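Dehydrogenase (Chromobacterium violaceum, PDB 3Q2I) probably oxidises the sugar of UDP-GlcNAcA with NAD as cofactor, an early step toward 2,3-diacetamido-2,3-dideoxy-D-mannuronic acid. Local coordinates at residues E170-A175 against L216-E221; E94-G99 against K120-A125. One frame throughout, in Å; residues are numbered along the deposited sequence.

Overall arrangement
From the N terminus, the chain first builds the NAD-binding Rossmann fold. Interaction 2 closes there: helix 88-97 leads into strand 101-104, and the chain then turns back through helix 112-125 to lie against helix 88-97. The chain goes on past strand 129-131 into the C-terminal alpha/beta domain. Interaction 1 closes a second loop there, joining helix 169-173 to the loop between strands 206-214 and 225-232. The two loops follow one another in series and neither nest nor cross. Their centres lie about 34 Å apart. Interaction 2 joins neighbouring helices of the dinucleotide-binding domain, and interaction 1 lies beside the UDP-sugar site.

Interaction 1: E170-A175 against L216-E221; sequences EYYDAA and LARNIE. With HP7 ((2S,3S,4R,5R,6R)-5-acetamido-6-[[[(2R,3S,4R,5R)-5-(2,4-dioxopyrimidin-1-yl)-3,4-dihydroxy-oxolan-2-yl]methoxy-hydroxy-phosphoryl]oxy-hydroxy-phosphoryl]oxy-3,4-dihydroxy-oxane-2-carboxylic acid), chain C.
Ile220 lies over one face of the Tyr172 ring. Its CD1 sits 4.0 Å from the centroid of that ring, 20° off the normal, in a CH-pi contact displaced toward the rim. The other branch, CG2, packs at the root of the ring, 3.7 Å from Tyr172 CG. Ile220 thus lays two methyls along the tyrosine, one near CB and CG, one near CE1 and CZ. Tyr172 CG stands anti to the carbonyl carbon (chi1 -57°), which places the ring against Ile220. Arg218 meets the ring obliquely with its aliphatic part: in the modelled conformer its CG is 3.9 Å from Tyr172 CE2. The polar end is held elsewhere, with NE bonded to the carbonyl O of Arg167.

The opposite face of Tyr172 is taken by Tyr171, whose CD2 sits over the ring centre. The Tyr172 ring is therefore sandwiched between Ile220 and the edge of Tyr171. Tyr171 in turn gives its OH to O'Q of the HP7 carboxylate at 2.7 Å, and that OH also meets Gln191. Tyr172 is thus a second-shell residue behind a ligand-binding tyrosine, in the UDP-sugar pocket of the C-terminal alpha/beta domain.

Interaction 2: E94-G99 against K120-A125; sequences ECSEAG and KAADKA
Ser96 meets Ala121 and Ala122 with its CB and OG, and chi1 of -64° sets which atom faces which. This torsion places OG beside the backbone N and anti to the carbonyl carbon. OG then lies next to Ala122, 3.7 Å from Ala122 CA. CB lies next to the preceding residue, 3.8 Å from Ala121 O. The same torsion lets OG bond back to the carbonyl O of Ser92, one turn earlier in its own helix. The buried hydroxyl thus has a polar partner within its own helix and meets the other helix by van der Waals contact.

The alanines supply the other surface. The methyls of Ala121 and Ala125 point at helix 88-97 from successive turns, and Ser96 sits between them. Ser96 CB is 4.2 Å from Ala121 CB. The Ala125 methyl also comes up to the backbone, with CB 3.3 Å from Ser96 O. That oxygen accepts the amide of Gly99 at 3.0 Å as well. The Ala122 methyl lies alongside, with CB 3.9 Å from Ser96 OG. With such small side chains the backbones come close: Ser96 CA and Ala122 CA are 5.4 Å apart.

Gly99 ends helix 88-97 in a Schellman motif, at a positive phi of 91°. Charged groups lie at the margin. Glu97 OE2 and Lys124 NZ have opposite charges but stand 6.1 Å apart, so any attraction is probably modest. Asp123, pointing away from helix 88-97, forms a salt bridge with Arg326. Glu94 and Cys95 pack instead on helix 67-73. Close contact between small residues joins helices 88-97 and 112-125, which precede the adjacent parallel strands 101-104 and 129-131 in the beta-alpha-beta layering of the Rossmann fold.

Interaction 1: E170-A175 against L216-E221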
ATOM      1  N   GLU A 170      15.304  37.035  -7.933  1.00 23.43           N
ATOM      2  CA  GLU A 170      14.699  38.160  -8.658  1.00 25.76           C
ATOM      3  C   GLU A 170      14.016  37.678  -9.948  1.00 23.70           C
ATOM      4  O   GLU A 170      13.034  38.272 -10.395  1.00 23.30           O
ATOM      5  CB  GLU A 170      15.748  39.243  -8.985  1.00 26.67           C
ATOM      6  CG  GLU A 170      16.910  38.762  -9.835  1.00 37.88           C
ATOM      7  CD  GLU A 170      17.643  39.879 -10.575  1.00 56.73           C
ATOM      8  OE1 GLU A 170      18.537  39.555 -11.399  1.00 63.52           O
ATOM      9  OE2 GLU A 170      17.336  41.068 -10.329  1.00 56.48           O
ATOM     10  N   TYR A 171      14.465  36.541 -10.495  1.00 20.20           N
ATOM     11  CA  TYR A 171      13.781  35.927 -11.647  1.00 19.69           C
ATOM     12  C   TYR A 171      12.334  35.559 -11.313  1.00 20.22           C
ATOM     13  O   TYR A 171      11.395  35.852 -12.067  1.00 19.91           O
ATOM     14  CB  TYR A 171      14.606  34.699 -12.092  1.00 18.35           C
ATOM     15  CG  TYR A 171      13.836  33.754 -12.987  1.00 23.55           C
ATOM     16  CD1 TYR A 171      13.770  33.951 -14.359  1.00 22.19           C
ATOM     17  CD2 TYR A 171      13.091  32.703 -12.450  1.00 24.00           C
ATOM     18  CE1 TYR A 171      13.034  33.124 -15.188  1.00 23.05           C
ATOM     19  CE2 TYR A 171      12.345  31.883 -13.262  1.00 22.56           C
ATOM     20  CZ  TYR A 171      12.332  32.073 -14.614  1.00 24.52           C
ATOM     21  OH  TYR A 171      11.593  31.248 -15.410  1.00 20.98           O
ATOM     22  N   TYR A 172      12.139  34.841 -10.207  1.00 20.45           N
ATOM     23  CA  TYR A 172      10.802  34.456  -9.770  1.00 19.80           C
ATOM     24  C   TYR A 172       9.960  35.636  -9.296  1.00 21.09           C
ATOM     25  O   TYR A 172       8.771  35.657  -9.489  1.00 21.66           O
ATOM     26  CB  TYR A 172      10.897  33.427  -8.644  1.00 19.54           C
ATOM     27  CG  TYR A 172      11.690  32.206  -9.067  1.00 18.06           C
ATOM     28  CD1 TYR A 172      11.046  31.139  -9.718  1.00 16.92           C
ATOM     29  CD2 TYR A 172      13.047  32.065  -8.775  1.00 17.63           C
ATOM     30  CE1 TYR A 172      11.740  30.029 -10.097  1.00 16.54           C
ATOM     31  CE2 TYR A 172      13.748  30.918  -9.138  1.00 20.43           C
ATOM     32  CZ  TYR A 172      13.071  29.907  -9.818  1.00 17.10           C
ATOM     33  OH  TYR A 172      13.794  28.790 -10.138  1.00 21.78           O
ATOM     34  N   ASP A 173      10.596  36.668  -8.736  1.00 23.52           N
ATOM     35  CA  ASP A 173       9.827  37.767  -8.161  1.00 25.25           C
ATOM     36  C   ASP A 173       9.350  38.721  -9.262  1.00 26.37           C
ATOM     37  O   ASP A 173       8.531  39.610  -9.004  1.00 25.09           O
ATOM     38  CB  ASP A 173      10.749  38.571  -7.220  1.00 23.69           C
ATOM     39  CG  ASP A 173      10.978  37.890  -5.882  1.00 27.67           C
ATOM     40  OD1 ASP A 173      10.458  36.791  -5.648  1.00 25.99           O
ATOM     41  OD2 ASP A 173      11.712  38.459  -5.050  1.00 32.77           O
ATOM     42  N   ALA A 174       9.850  38.531 -10.473  1.00 23.57           N
ATOM     43  CA  ALA A 174       9.505  39.432 -11.594  1.00 24.37           C
ATOM     44  C   ALA A 174       8.004  39.515 -11.824  1.00 27.03           C
ATOM     45  O   ALA A 174       7.479  40.559 -12.226  1.00 26.92           O
ATOM     46  CB  ALA A 174      10.231  39.008 -12.858  1.00 23.82           C
ATOM     47  N   ALA A 175       7.274  38.437 -11.548  1.00 22.79           N
ATOM     48  CA  ALA A 175       5.810  38.465 -11.659  1.00 22.73           C
ATOM     49  C   ALA A 175       5.127  37.410 -10.782  1.00 26.27           C
ATOM     50  O   ALA A 175       5.739  36.369 -10.469  1.00 23.77           O
ATOM     51  CB  ALA A 175       5.369  38.264 -13.110  1.00 22.96           C
ATOM     52  N   LEU A 216      15.101  23.918  -2.385  1.00 16.38           N
ATOM     53  CA  LEU A 216      16.240  23.965  -1.460  1.00 14.51           C
ATOM     54  C   LEU A 216      16.734  25.363  -1.105  1.00 19.42           C
ATOM     55  O   LEU A 216      17.476  25.544  -0.127  1.00 21.08           O
ATOM     56  CB  LEU A 216      17.429  23.135  -1.943  1.00 13.49           C
ATOM     57  CG  LEU A 216      17.009  21.682  -2.162  1.00 14.09           C
ATOM     58  CD1 LEU A 216      18.190  20.892  -2.727  1.00 15.98           C
ATOM     59  CD2 LEU A 216      16.632  21.062  -0.789  1.00 18.66           C
ATOM     60  N   ALA A 217      16.331  26.348  -1.903  1.00 17.19           N
ATOM     61  CA  ALA A 217      16.851  27.705  -1.601  1.00 19.66           C
ATOM     62  C   ALA A 217      15.897  28.809  -1.961  1.00 20.78           C
ATOM     63  O   ALA A 217      15.859  29.825  -1.276  1.00 25.72           O
ATOM     64  CB  ALA A 217      18.147  27.969  -2.285  1.00 19.76           C
ATOM     65  N   ARG A 218      15.155  28.697  -3.053  1.00 19.50           N
ATOM     66  CA  ARG A 218      14.334  29.842  -3.456  0.50 18.82           C
ATOM     67  C   ARG A 218      13.055  29.974  -2.647  1.00 20.67           C
ATOM     68  O   ARG A 218      12.570  29.002  -2.063  1.00 22.50           O
ATOM     69  CB  ARG A 218      14.030  29.769  -4.950  0.50 18.70           C
ATOM     70  CG  ARG A 218      15.298  29.797  -5.757  0.50 16.15           C
ATOM     71  CD  ARG A 218      15.957  31.211  -5.769  0.50 19.17           C
ATOM     72  NE  ARG A 218      17.238  31.087  -6.446  0.50  9.81           N
ATOM     73  CZ  ARG A 218      18.411  30.925  -5.841  0.50 18.09           C
ATOM     74  NH1 ARG A 218      18.472  30.971  -4.507  0.50 18.11           N
ATOM     75  NH2 ARG A 218      19.518  30.811  -6.567  0.50 15.95           N
ATOM     76  N   ASN A 219      12.532  31.195  -2.570  1.00 19.59           N
ATOM     77  CA  ASN A 219      11.292  31.460  -1.884  1.00 20.06           C
ATOM     78  C   ASN A 219      10.122  31.414  -2.863  1.00 21.03           C
ATOM     79  O   ASN A 219       9.632  32.436  -3.368  1.00 21.06           O
ATOM     80  CB  ASN A 219      11.392  32.817  -1.165  1.00 20.30           C
ATOM     81  CG  ASN A 219      12.368  32.756   0.002  1.00 30.04           C
ATOM     82  OD1 ASN A 219      12.311  31.829   0.814  1.00 39.09           O
ATOM     83  ND2 ASN A 219      13.266  33.745   0.093  1.00 35.05           N
ATOM     84  N   ILE A 220       9.716  30.182  -3.173  1.00 16.93           N
ATOM     85  CA  ILE A 220       8.702  29.866  -4.164  1.00 17.69           C
ATOM     86  C   ILE A 220       8.082  28.548  -3.685  1.00 17.02           C
ATOM     87  O   ILE A 220       8.667  27.907  -2.847  1.00 22.45           O
ATOM     88  CB  ILE A 220       9.301  29.619  -5.549  1.00 16.75           C
ATOM     89  CG1 ILE A 220      10.396  28.532  -5.505  1.00 15.99           C
ATOM     90  CG2 ILE A 220       9.909  30.914  -6.104  1.00 20.94           C
ATOM     91  CD1 ILE A 220      11.110  28.341  -6.824  1.00 18.89           C
ATOM     92  N   GLU A 221       6.956  28.180  -4.250  1.00 17.99           N
ATOM     93  CA  GLU A 221       6.340  26.929  -3.786  1.00 19.57           C
ATOM     94  C   GLU A 221       6.685  25.745  -4.683  1.00 18.33           C
ATOM     95  O   GLU A 221       6.624  24.623  -4.203  1.00 17.02           O
ATOM     96  CB  GLU A 221       4.849  27.133  -3.619  1.00 23.64           C
ATOM     97  CG  GLU A 221       4.179  27.112  -4.967  1.00 16.59           C
ATOM     98  CD  GLU A 221       2.677  27.142  -4.826  1.00 26.32           C
ATOM     99  OE1 GLU A 221       2.033  27.667  -5.772  1.00 16.97           O
ATOM    100  OE2 GLU A 221       2.180  26.623  -3.773  1.00 24.87           O
TER
HETATM  101  N1  HP7 C 550      19.856  33.470 -15.620  1.00 27.56           N
HETATM  102  C2  HP7 C 550      20.743  33.623 -14.638  1.00 24.86           C
HETATM  103  O2  HP7 C 550      20.431  34.304 -13.626  1.00 32.92           O
HETATM  104  N3  HP7 C 550      21.971  33.101 -14.719  1.00 26.57           N
HETATM  105  C4  HP7 C 550      22.333  32.393 -15.797  1.00 28.37           C
HETATM  106  O4  HP7 C 550      23.516  31.978 -15.846  1.00 26.88           O
HETATM  107  C5  HP7 C 550      21.424  32.200 -16.842  1.00 29.09           C
HETATM  108  C6  HP7 C 550      20.165  32.773 -16.723  1.00 32.14           C
HETATM  109  PA  HP7 C 550      17.858  32.824 -20.324  1.00 38.59           P
HETATM  110  PB  HP7 C 550      16.062  31.563 -22.090  1.00 44.70           P
HETATM  111  O'P HP7 C 550      13.971  30.235 -17.274  1.00 27.62           O
HETATM  112  O'Q HP7 C 550      12.162  31.234 -18.036  1.00 28.10           O
HETATM  113  C1' HP7 C 550      15.386  29.312 -20.929  1.00 33.93           C
HETATM  114  O1A HP7 C 550      19.124  32.002 -20.509  1.00 42.54           O
HETATM  115  O1B HP7 C 550      17.257  30.894 -22.727  1.00 45.84           O
HETATM  116  C1C HP7 C 550      18.507  34.022 -15.435  1.00 29.94           C
HETATM  117  C2' HP7 C 550      14.679  28.041 -21.430  1.00 25.92           C
HETATM  118  N2' HP7 C 550      14.938  27.831 -22.855  1.00 26.25           N
HETATM  119  O2A HP7 C 550      17.663  34.155 -20.996  1.00 43.77           O
HETATM  120  O2B HP7 C 550      15.271  32.657 -22.778  1.00 49.85           O
HETATM  121  C2C HP7 C 550      18.369  35.459 -15.919  1.00 51.26           C
HETATM  122  O2C HP7 C 550      17.530  36.090 -14.946  1.00 52.29           O
HETATM  123  C3' HP7 C 550      13.176  28.127 -21.201  1.00 28.19           C
HETATM  124  O3' HP7 C 550      12.665  26.786 -21.391  1.00 25.73           O
HETATM  125  O3A HP7 C 550      16.531  31.968 -20.611  1.00 40.97           O
HETATM  126  O3B HP7 C 550      14.963  30.402 -21.759  1.00 35.92           O
HETATM  127  C3C HP7 C 550      17.566  35.317 -17.201  1.00 38.34           C
HETATM  128  O3C HP7 C 550      16.756  36.471 -17.427  1.00 61.12           O
HETATM  129  C4' HP7 C 550      12.855  28.574 -19.766  1.00 25.34           C
HETATM  130  O4' HP7 C 550      11.468  28.825 -19.570  1.00 29.85           O
HETATM  131  C4C HP7 C 550      16.690  34.090 -16.966  1.00 31.95           C
HETATM  132  O4C HP7 C 550      17.621  33.259 -16.259  1.00 32.80           O
HETATM  133  C5' HP7 C 550      13.548  29.937 -19.565  1.00 27.09           C
HETATM  134  O5' HP7 C 550      14.943  29.645 -19.610  1.00 31.15           O
HETATM  135  C5C HP7 C 550      16.362  33.420 -18.283  1.00 35.04           C
HETATM  136  O5C HP7 C 550      17.643  33.011 -18.746  1.00 33.18           O
HETATM  137  C6' HP7 C 550      13.195  30.520 -18.218  1.00 22.17           C
HETATM  138  C7' HP7 C 550      15.523  26.777 -23.420  1.00 34.49           C
HETATM  139  O7' HP7 C 550      15.855  25.727 -22.851  1.00 33.03           O
HETATM  140  C8' HP7 C 550      15.776  26.900 -24.904  1.00 28.18           C

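Interaction 2: E94-G99 against K120-A125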
ATOM      1  N   GLU A  94     -11.187  28.696 -25.060  1.00 21.11           N
ATOM      2  CA  GLU A  94     -12.010  29.841 -25.514  1.00 22.13           C
ATOM      3  C   GLU A  94     -11.747  30.155 -26.996  1.00 25.27           C
ATOM      4  O   GLU A  94     -12.730  30.291 -27.771  1.00 23.61           O
ATOM      5  CB  GLU A  94     -11.718  31.075 -24.660  1.00 23.08           C
ATOM      6  CG  GLU A  94     -12.817  32.143 -24.847  1.00 24.24           C
ATOM      7  CD  GLU A  94     -12.552  33.421 -24.064  1.00 31.27           C
ATOM      8  OE1 GLU A  94     -13.236  34.414 -24.393  1.00 33.20           O
ATOM      9  OE2 GLU A  94     -11.646  33.498 -23.186  1.00 31.64           O
ATOM     10  N   CYS A  95     -10.470  30.221 -27.393  1.00 21.69           N
ATOM     11  CA  CYS A  95     -10.087  30.366 -28.817  1.00 20.11           C
ATOM     12  C   CYS A  95     -10.712  29.288 -29.692  1.00 26.47           C
ATOM     13  O   CYS A  95     -11.333  29.581 -30.725  1.00 24.72           O
ATOM     14  CB  CYS A  95      -8.572  30.385 -29.017  1.00 21.43           C
ATOM     15  SG  CYS A  95      -7.763  31.798 -28.263  1.00 23.97           S
ATOM     16  N   SER A  96     -10.560  28.021 -29.300  1.00 21.01           N
ATOM     17  CA  SER A  96     -11.117  26.946 -30.091  1.00 22.65           C
ATOM     18  C   SER A  96     -12.620  27.081 -30.235  1.00 24.93           C
ATOM     19  O   SER A  96     -13.170  26.908 -31.344  1.00 24.50           O
ATOM     20  CB  SER A  96     -10.829  25.576 -29.486  1.00 19.54           C
ATOM     21  OG  SER A  96      -9.452  25.314 -29.479  1.00 21.20           O
ATOM     22  N   GLU A  97     -13.292  27.363 -29.121  1.00 24.41           N
ATOM     23  CA  GLU A  97     -14.739  27.464 -29.132  1.00 23.68           C
ATOM     24  C   GLU A  97     -15.236  28.677 -29.945  1.00 25.02           C
ATOM     25  O   GLU A  97     -16.390  28.687 -30.346  1.00 29.13           O
ATOM     26  CB  GLU A  97     -15.273  27.504 -27.705  1.00 24.04           C
ATOM     27  CG  GLU A  97     -15.084  26.151 -27.024  1.00 25.54           C
ATOM     28  CD  GLU A  97     -15.562  26.116 -25.600  1.00 30.22           C
ATOM     29  OE1 GLU A  97     -15.931  27.169 -25.026  1.00 34.17           O
ATOM     30  OE2 GLU A  97     -15.541  25.000 -25.045  1.00 33.65           O
ATOM     31  N   ALA A  98     -14.378  29.666 -30.156  1.00 26.03           N
ATOM     32  CA  ALA A  98     -14.715  30.828 -31.002  1.00 26.21           C
ATOM     33  C   ALA A  98     -14.284  30.615 -32.444  1.00 28.45           C
ATOM     34  O   ALA A  98     -14.361  31.536 -33.264  1.00 28.61           O
ATOM     35  CB  ALA A  98     -14.043  32.107 -30.475  1.00 26.43           C
ATOM     36  N   GLY A  99     -13.778  29.438 -32.777  1.00 26.67           N
ATOM     37  CA  GLY A  99     -13.413  29.166 -34.164  1.00 25.98           C
ATOM     38  C   GLY A  99     -12.003  29.456 -34.644  1.00 27.14           C
ATOM     39  O   GLY A  99     -11.783  29.506 -35.857  1.00 27.08           O
ATOM     40  N   LYS A 120      -9.191  18.239 -26.480  1.00 17.24           N
ATOM     41  CA  LYS A 120     -10.589  17.837 -26.760  1.00 17.63           C
ATOM     42  C   LYS A 120     -11.331  19.007 -27.441  1.00 19.16           C
ATOM     43  O   LYS A 120     -12.068  18.762 -28.411  1.00 20.64           O
ATOM     44  CB  LYS A 120     -11.313  17.464 -25.455  1.00 21.56           C
ATOM     45  CG  LYS A 120     -12.773  16.979 -25.658  1.00 23.79           C
ATOM     46  CD  LYS A 120     -13.308  16.258 -24.421  1.00 33.66           C
ATOM     47  CE  LYS A 120     -13.150  14.742 -24.576  1.00 42.82           C
ATOM     48  NZ  LYS A 120     -14.297  14.071 -25.278  1.00 47.45           N
ATOM     49  N   ALA A 121     -11.065  20.244 -27.004  1.00 17.87           N
ATOM     50  CA  ALA A 121     -11.809  21.431 -27.496  1.00 18.27           C
ATOM     51  C   ALA A 121     -11.355  21.716 -28.916  1.00 21.19           C
ATOM     52  O   ALA A 121     -12.198  22.058 -29.771  1.00 19.77           O
ATOM     53  CB  ALA A 121     -11.571  22.666 -26.602  1.00 18.93           C
ATOM     54  N   ALA A 122     -10.060  21.616 -29.172  1.00 19.64           N
ATOM     55  CA  ALA A 122      -9.541  21.805 -30.524  1.00 19.65           C
ATOM     56  C   ALA A 122     -10.034  20.685 -31.430  1.00 24.29           C
ATOM     57  O   ALA A 122     -10.417  20.941 -32.580  1.00 23.80           O
ATOM     58  CB  ALA A 122      -8.011  21.895 -30.523  1.00 19.72           C
ATOM     59  N   ASP A 123     -10.034  19.434 -30.955  1.00 22.11           N
ATOM     60  CA  ASP A 123     -10.613  18.345 -31.731  1.00 22.49           C
ATOM     61  C   ASP A 123     -12.047  18.682 -32.119  1.00 21.88           C
ATOM     62  O   ASP A 123     -12.443  18.462 -33.273  1.00 24.04           O
ATOM     63  CB  ASP A 123     -10.654  17.032 -30.914  1.00 21.36           C
ATOM     64  CG  ASP A 123      -9.302  16.367 -30.759  1.00 27.62           C
ATOM     65  OD1 ASP A 123      -8.331  16.772 -31.413  1.00 27.60           O
ATOM     66  OD2 ASP A 123      -9.230  15.416 -29.940  1.00 25.00           O
ATOM     67  N   LYS A 124     -12.864  19.117 -31.170  1.00 22.04           N
ATOM     68  CA  LYS A 124     -14.278  19.294 -31.433  1.00 24.55           C
ATOM     69  C   LYS A 124     -14.492  20.473 -32.381  1.00 25.56           C
ATOM     70  O   LYS A 124     -15.472  20.492 -33.133  1.00 26.87           O
ATOM     71  CB  LYS A 124     -15.011  19.563 -30.126  1.00 22.69           C
ATOM     72  CG  LYS A 124     -16.507  19.788 -30.238  1.00 29.65           C
ATOM     73  CD  LYS A 124     -17.062  19.878 -28.839  1.00 35.79           C
ATOM     74  CE  LYS A 124     -18.579  19.952 -28.853  1.00 47.02           C
ATOM     75  NZ  LYS A 124     -18.956  21.359 -28.597  1.00 45.53           N
ATOM     76  N   ALA A 125     -13.610  21.466 -32.325  1.00 24.55           N
ATOM     77  CA  ALA A 125     -13.750  22.611 -33.221  1.00 24.13           C
ATOM     78  C   ALA A 125     -13.197  22.319 -34.616  1.00 24.81           C
ATOM     79  O   ALA A 125     -13.413  23.114 -35.528  1.00 27.36           O
ATOM     80  CB  ALA A 125     -13.098  23.871 -32.600  1.00 22.91           C
TER